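Local coordinates for diaminopimelate decarboxylase (Aquifex aeolicus, PDB 2P3E), which probably catalyses, as a pyridoxal 5'-phosphate enzyme, the decarboxylation of meso-diaminopimelate to L-lysine, the last step of this route of lysine biosynthesis, at residues I104-V109 with S122-F127; V199-H204 with K237-G242. All coordinates share one frame; numbering follows the deposited sequence.

Interaction 1 (I104-V109 with S122-F127); sequences IVYAGV and SEILMF
Ile104 meets the other segment through its carbonyl and one methyl branch. Ile104 O accepts from Leu125 N at 2.9 Å, a bond bent to 130° at the hydrogen, and the CB of Leu125 closes on the same oxygen at 3.3 Å. The CG2 methyls of Ile104 and Ile124 touch at 3.9 Å, the two side chains crossing at about a right angle. Val105 pairs in parallel with Met126 and projects to the same face of the sheet as its partner; its CG1 lies 4.1 Å from Met126 CB, and its CA makes a CA-H...O contact with Met126 O. Met126 O also accepts from Tyr106 N at 3.0 Å, so strand 104-106 engages it twice. Tyr106, paired with Phe127, turns to the opposite face. A chi1 of -169° sets Tyr106 CG anti to the backbone N; the ring lies slid apart from that of Phe127, with little overlap, centroids 5.9 Å apart and planes at 30°. Ile124 CD1 wedges in here, 3.5 Å from Tyr106 CB and over the centre of the Phe127 ring. The Tyr106 hydroxyl bonds to Gly110 O. Strand 104-106, helix 113-121 and strand 126-129 form a beta-alpha-beta unit, in which the helix packs on the Tyr106-Phe127 face through Ala119, while strand 82-85 flanks strand 104-106 and Val105 faces the barrel interior near Asp240.

Interaction 2 (V199-H204 with K237-G242); sequences VGIHCH and KYLDIG
Val199 and Tyr238 begin a regular set of parallel backbone bonds. Val199 O accepts from Tyr238 N at 2.9 Å and, weakly, from Lys237 N; Tyr238 O then takes Ile201 N, Ile201 O takes Asp240 N at 3.0 Å, and Asp240 O takes Cys203 N. The Ile201-Asp240 and Asp240-Cys203 bonds are the straighter ones. Asp240 O is also approached by His202 CA in a CA-H...O contact of 3.3 Å.

The strands run with their axes 4.8 Å apart and 21° between their directions, and helix 214-231 connects them, completing a beta-alpha-beta unit of the TIM-barrel domain. Ile201 turns to the helix side, where it packs on Val222 and Tyr226, whereas His202 and Asp240 share the inner face.

Apolar contacts occur on both faces. Leu239 CD2 lies 3.7 Å from Ile201 CD1, the side chains running side by side; on the other face Val199 CG2 meets the edge of the Tyr238 ring at CD2, 3.9 Å away.

The polar contacts gather round Asp240. Its CG is anti to the backbone N (chi1 -176°), and the carboxylate lies beside the His202 ring, their planes 68° apart, with Asp240 CG 3.3 Å from His202 CD2. Asp240 OD1 accepts from Gly242 N at 3.2 Å, which forms an Asx turn. His202 NE2 bonds instead to Glu279, a cofactor-binding residue by similarity. An alanine at Asp240 would probably leave Gly242 N without this acceptor and open a gap beside the imidazole of His202. At Gly242, positive phi suits glycine, and a side chain there would collide with Cys203 O.

Interactions 1 and 2 lie in series along the chain, each pairing neighbouring parallel strands joined by a helix, 113-121 in the first and 214-231 in the second. Both belong to the same parallel sheet of the TIM-barrel domain, and their centres are 12 Å apart. They are not adjacent in strand order, since strand 149-156 stands between 126-129 and 196-202, yet they meet across the interior: Met126 SD lies 3.8 Å from Val199 CG2, and Met126 CE packs on Asp240 CB. Val105 and Asp240 each come close to Glu279, so both pairings contribute to the wall around the probable cofactor site.

Interaction 1 (I104-V109 with S122-F127)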
loop_
_atom_site.group_PDB
_atom_site.type_symbol
_atom_site.label_atom_id
_atom_site.label_comp_id
_atom_site.label_asym_id
_atom_site.label_seq_id
_atom_site.Cartn_x
_atom_site.Cartn_y
_atom_site.Cartn_z
ATOM N N ILE B 104 -7.858 -13.902 22.742
ATOM C CA ILE B 104 -7.508 -12.707 21.966
ATOM C C ILE B 104 -6.742 -11.692 22.814
ATOM O O ILE B 104 -7.182 -11.342 23.927
ATOM C CB ILE B 104 -8.775 -12.056 21.344
ATOM C CG1 ILE B 104 -9.458 -13.052 20.397
ATOM C CG2 ILE B 104 -8.456 -10.667 20.693
ATOM C CD1 ILE B 104 -10.722 -12.512 19.719
ATOM N N VAL B 105 -5.591 -11.243 22.293
ATOM C CA VAL B 105 -4.807 -10.183 22.923
ATOM C C VAL B 105 -4.678 -8.988 21.955
ATOM O O VAL B 105 -4.574 -9.173 20.745
ATOM C CB VAL B 105 -3.405 -10.677 23.398
ATOM C CG1 VAL B 105 -3.545 -11.771 24.484
ATOM C CG2 VAL B 105 -2.566 -11.201 22.215
ATOM N N TYR B 106 -4.677 -7.776 22.497
ATOM C CA TYR B 106 -4.799 -6.589 21.663
ATOM C C TYR B 106 -3.585 -5.690 21.881
ATOM O O TYR B 106 -3.432 -5.105 22.960
ATOM C CB TYR B 106 -6.111 -5.852 21.996
ATOM C CG TYR B 106 -6.573 -4.703 21.065
ATOM C CD1 TYR B 106 -7.876 -4.204 21.164
ATOM C CD2 TYR B 106 -5.741 -4.144 20.102
ATOM C CE1 TYR B 106 -8.329 -3.160 20.344
ATOM C CE2 TYR B 106 -6.190 -3.093 19.276
ATOM C CZ TYR B 106 -7.485 -2.613 19.405
ATOM O OH TYR B 106 -7.947 -1.576 18.588
ATOM N N ALA B 107 -2.734 -5.585 20.862
ATOM C CA ALA B 107 -1.524 -4.755 20.944
ATOM C C ALA B 107 -1.606 -3.487 20.094
ATOM O O ALA B 107 -2.619 -3.197 19.476
ATOM C CB ALA B 107 -0.308 -5.550 20.568
ATOM N N GLY B 108 -0.518 -2.733 20.091
ATOM C CA GLY B 108 -0.379 -1.574 19.207
ATOM C C GLY B 108 -0.980 -0.299 19.758
ATOM O O GLY B 108 -1.639 -0.290 20.809
ATOM N N VAL B 109 -0.724 0.784 19.035
ATOM C CA VAL B 109 -1.237 2.103 19.371
ATOM C C VAL B 109 -2.486 2.395 18.518
ATOM O O VAL B 109 -3.015 3.521 18.553
ATOM C CB VAL B 109 -0.151 3.203 19.157
ATOM C CG1 VAL B 109 1.041 2.967 20.060
ATOM C CG2 VAL B 109 0.286 3.281 17.692
ATOM N N SER B 122 -16.097 -7.104 24.494
ATOM C CA SER B 122 -15.876 -8.470 24.076
ATOM C C SER B 122 -15.174 -9.301 25.155
ATOM O O SER B 122 -15.059 -10.506 25.004
ATOM C CB SER B 122 -15.069 -8.523 22.770
ATOM O OG SER B 122 -15.790 -7.905 21.707
ATOM N N GLU B 123 -14.717 -8.651 26.230
ATOM C CA GLU B 123 -13.979 -9.338 27.307
ATOM C C GLU B 123 -12.749 -10.116 26.780
ATOM O O GLU B 123 -12.573 -11.302 27.059
ATOM C CB GLU B 123 -14.923 -10.252 28.115
ATOM C CG GLU B 123 -16.030 -9.500 28.855
ATOM C CD GLU B 123 -15.582 -8.873 30.196
ATOM O OE1 GLU B 123 -14.380 -8.907 30.563
ATOM O OE2 GLU B 123 -16.455 -8.340 30.904
ATOM N N ILE B 124 -11.901 -9.436 26.008
ATOM C CA ILE B 124 -10.707 -10.093 25.447
ATOM C C ILE B 124 -9.767 -10.470 26.597
ATOM O O ILE B 124 -9.918 -9.945 27.707
ATOM C CB ILE B 124 -9.987 -9.215 24.387
ATOM C CG1 ILE B 124 -9.491 -7.904 25.010
ATOM C CG2 ILE B 124 -10.904 -8.974 23.174
ATOM C CD1 ILE B 124 -8.415 -7.201 24.196
ATOM N N LEU B 125 -8.821 -11.373 26.337
ATOM C CA LEU B 125 -7.923 -11.888 27.371
ATOM C C LEU B 125 -7.118 -10.765 28.027
ATOM O O LEU B 125 -7.067 -10.653 29.264
ATOM C CB LEU B 125 -6.996 -12.972 26.797
ATOM C CG LEU B 125 -6.046 -13.678 27.771
ATOM C CD1 LEU B 125 -6.811 -14.414 28.914
ATOM C CD2 LEU B 125 -5.154 -14.655 27.018
ATOM N N MET B 126 -6.533 -9.907 27.191
ATOM C CA MET B 126 -5.578 -8.937 27.663
ATOM C C MET B 126 -5.334 -7.820 26.645
ATOM O O MET B 126 -5.163 -8.090 25.456
ATOM C CB MET B 126 -4.269 -9.679 27.929
ATOM C CG MET B 126 -3.198 -8.934 28.659
ATOM S SD MET B 126 -2.013 -10.150 29.245
ATOM C CE MET B 126 -0.934 -10.448 27.832
ATOM N N PHE B 127 -5.317 -6.581 27.137
ATOM C CA PHE B 127 -4.780 -5.434 26.403
ATOM C C PHE B 127 -3.281 -5.279 26.690
ATOM O O PHE B 127 -2.858 -5.169 27.863
ATOM C CB PHE B 127 -5.488 -4.145 26.820
ATOM C CG PHE B 127 -6.926 -4.079 26.407
ATOM C CD1 PHE B 127 -7.291 -3.487 25.200
ATOM C CD2 PHE B 127 -7.919 -4.641 27.215
ATOM C CE1 PHE B 127 -8.641 -3.440 24.815
ATOM C CE2 PHE B 127 -9.269 -4.595 26.840
ATOM C CZ PHE B 127 -9.626 -3.991 25.646
#

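Interaction 2 (V199-H204 with K237-G242)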
loop_
_atom_site.group_PDB
_atom_site.type_symbol
_atom_site.label_atom_id
_atom_site.label_comp_id
_atom_site.label_asym_id
_atom_site.label_seq_id
_atom_site.Cartn_x
_atom_site.Cartn_y
_atom_site.Cartn_z
ATOM N N VAL B 199 -2.848 -8.238 34.729
ATOM C CA VAL B 199 -2.704 -9.700 34.588
ATOM C C VAL B 199 -1.451 -10.162 33.827
ATOM O O VAL B 199 -1.142 -11.358 33.806
ATOM C CB VAL B 199 -3.936 -10.379 33.902
ATOM C CG1 VAL B 199 -5.241 -10.147 34.710
ATOM C CG2 VAL B 199 -4.099 -9.910 32.458
ATOM N N GLY B 200 -0.749 -9.236 33.189
ATOM C CA GLY B 200 0.338 -9.655 32.323
ATOM C C GLY B 200 1.523 -8.740 32.175
ATOM O O GLY B 200 1.541 -7.621 32.685
ATOM N N ILE B 201 2.520 -9.255 31.459
ATOM C CA ILE B 201 3.661 -8.481 30.971
ATOM C C ILE B 201 3.800 -8.857 29.508
ATOM O O ILE B 201 3.610 -10.023 29.152
ATOM C CB ILE B 201 4.998 -8.851 31.693
ATOM C CG1 ILE B 201 4.890 -8.631 33.205
ATOM C CG2 ILE B 201 6.200 -8.104 31.045
ATOM C CD1 ILE B 201 6.020 -9.265 34.005
ATOM N N HIS B 202 4.120 -7.879 28.667
ATOM C CA HIS B 202 4.278 -8.140 27.233
ATOM C C HIS B 202 5.621 -7.619 26.732
ATOM O O HIS B 202 6.057 -6.524 27.120
ATOM C CB HIS B 202 3.135 -7.488 26.437
ATOM C CG HIS B 202 3.257 -7.644 24.945
ATOM N ND1 HIS B 202 3.286 -6.645 24.017
ATOM C CD2 HIS B 202 3.326 -8.814 24.239
ATOM C CE1 HIS B 202 3.382 -7.208 22.788
ATOM N NE2 HIS B 202 3.404 -8.523 22.925
ATOM N N CYS B 203 6.273 -8.403 25.886
ATOM C CA CYS B 203 7.367 -7.872 25.075
ATOM C C CYS B 203 7.267 -8.380 23.646
ATOM O O CYS B 203 6.838 -9.501 23.401
ATOM C CB CYS B 203 8.731 -8.196 25.688
ATOM S SG CYS B 203 9.191 -9.943 25.648
ATOM N N HIS B 204 7.611 -7.530 22.690
ATOM C CA HIS B 204 7.738 -7.972 21.307
ATOM C C HIS B 204 8.997 -7.318 20.781
ATOM O O HIS B 204 9.006 -6.119 20.495
ATOM C CB HIS B 204 6.513 -7.584 20.467
ATOM C CG HIS B 204 6.636 -7.959 19.018
ATOM N ND1 HIS B 204 6.562 -9.264 18.578
ATOM C CD2 HIS B 204 6.837 -7.201 17.914
ATOM C CE1 HIS B 204 6.708 -9.294 17.264
ATOM N NE2 HIS B 204 6.874 -8.054 16.837
ATOM N N LYS B 237 -0.526 -13.348 35.691
ATOM C CA LYS B 237 -1.009 -14.622 35.169
ATOM C C LYS B 237 -0.392 -14.984 33.814
ATOM O O LYS B 237 -0.240 -16.169 33.509
ATOM C CB LYS B 237 -2.536 -14.594 35.045
ATOM C CG LYS B 237 -3.277 -14.360 36.349
ATOM C CD LYS B 237 -4.766 -14.105 36.056
ATOM C CE LYS B 237 -5.561 -13.782 37.328
ATOM N NZ LYS B 237 -5.564 -14.921 38.289
ATOM N N TYR B 238 -0.029 -13.962 33.019
ATOM C CA TYR B 238 0.446 -14.157 31.627
ATOM C C TYR B 238 1.760 -13.442 31.315
ATOM O O TYR B 238 1.970 -12.300 31.702
ATOM C CB TYR B 238 -0.607 -13.709 30.594
ATOM C CG TYR B 238 -1.969 -14.279 30.892
ATOM C CD1 TYR B 238 -2.279 -15.612 30.581
ATOM C CD2 TYR B 238 -2.934 -13.502 31.502
ATOM C CE1 TYR B 238 -3.540 -16.152 30.885
ATOM C CE2 TYR B 238 -4.190 -14.021 31.800
ATOM C CZ TYR B 238 -4.473 -15.346 31.505
ATOM O OH TYR B 238 -5.725 -15.834 31.828
ATOM N N LEU B 239 2.628 -14.146 30.611
ATOM C CA LEU B 239 3.838 -13.565 30.057
ATOM C C LEU B 239 3.770 -13.771 28.560
ATOM O O LEU B 239 3.943 -14.884 28.059
ATOM C CB LEU B 239 5.089 -14.229 30.622
ATOM C CG LEU B 239 5.324 -14.066 32.129
ATOM C CD1 LEU B 239 6.624 -14.772 32.519
ATOM C CD2 LEU B 239 5.336 -12.590 32.557
ATOM N N ASP B 240 3.473 -12.683 27.865
ATOM C CA ASP B 240 3.342 -12.684 26.420
ATOM C C ASP B 240 4.693 -12.234 25.837
ATOM O O ASP B 240 5.046 -11.058 25.905
ATOM C CB ASP B 240 2.187 -11.736 26.024
ATOM C CG ASP B 240 1.896 -11.740 24.534
ATOM O OD1 ASP B 240 2.775 -12.122 23.733
ATOM O OD2 ASP B 240 0.773 -11.329 24.173
ATOM N N ILE B 241 5.433 -13.178 25.257
ATOM C CA ILE B 241 6.795 -12.899 24.831
ATOM C C ILE B 241 6.893 -12.567 23.337
ATOM O O ILE B 241 7.983 -12.479 22.784
ATOM C CB ILE B 241 7.781 -14.002 25.278
ATOM C CG1 ILE B 241 7.371 -15.371 24.723
ATOM C CG2 ILE B 241 7.812 -14.074 26.806
ATOM C CD1 ILE B 241 8.463 -16.457 24.880
ATOM N N GLY B 242 5.747 -12.375 22.698
ATOM C CA GLY B 242 5.712 -11.799 21.356
ATOM C C GLY B 242 5.931 -12.786 20.236
ATOM O O GLY B 242 5.911 -14.019 20.438
#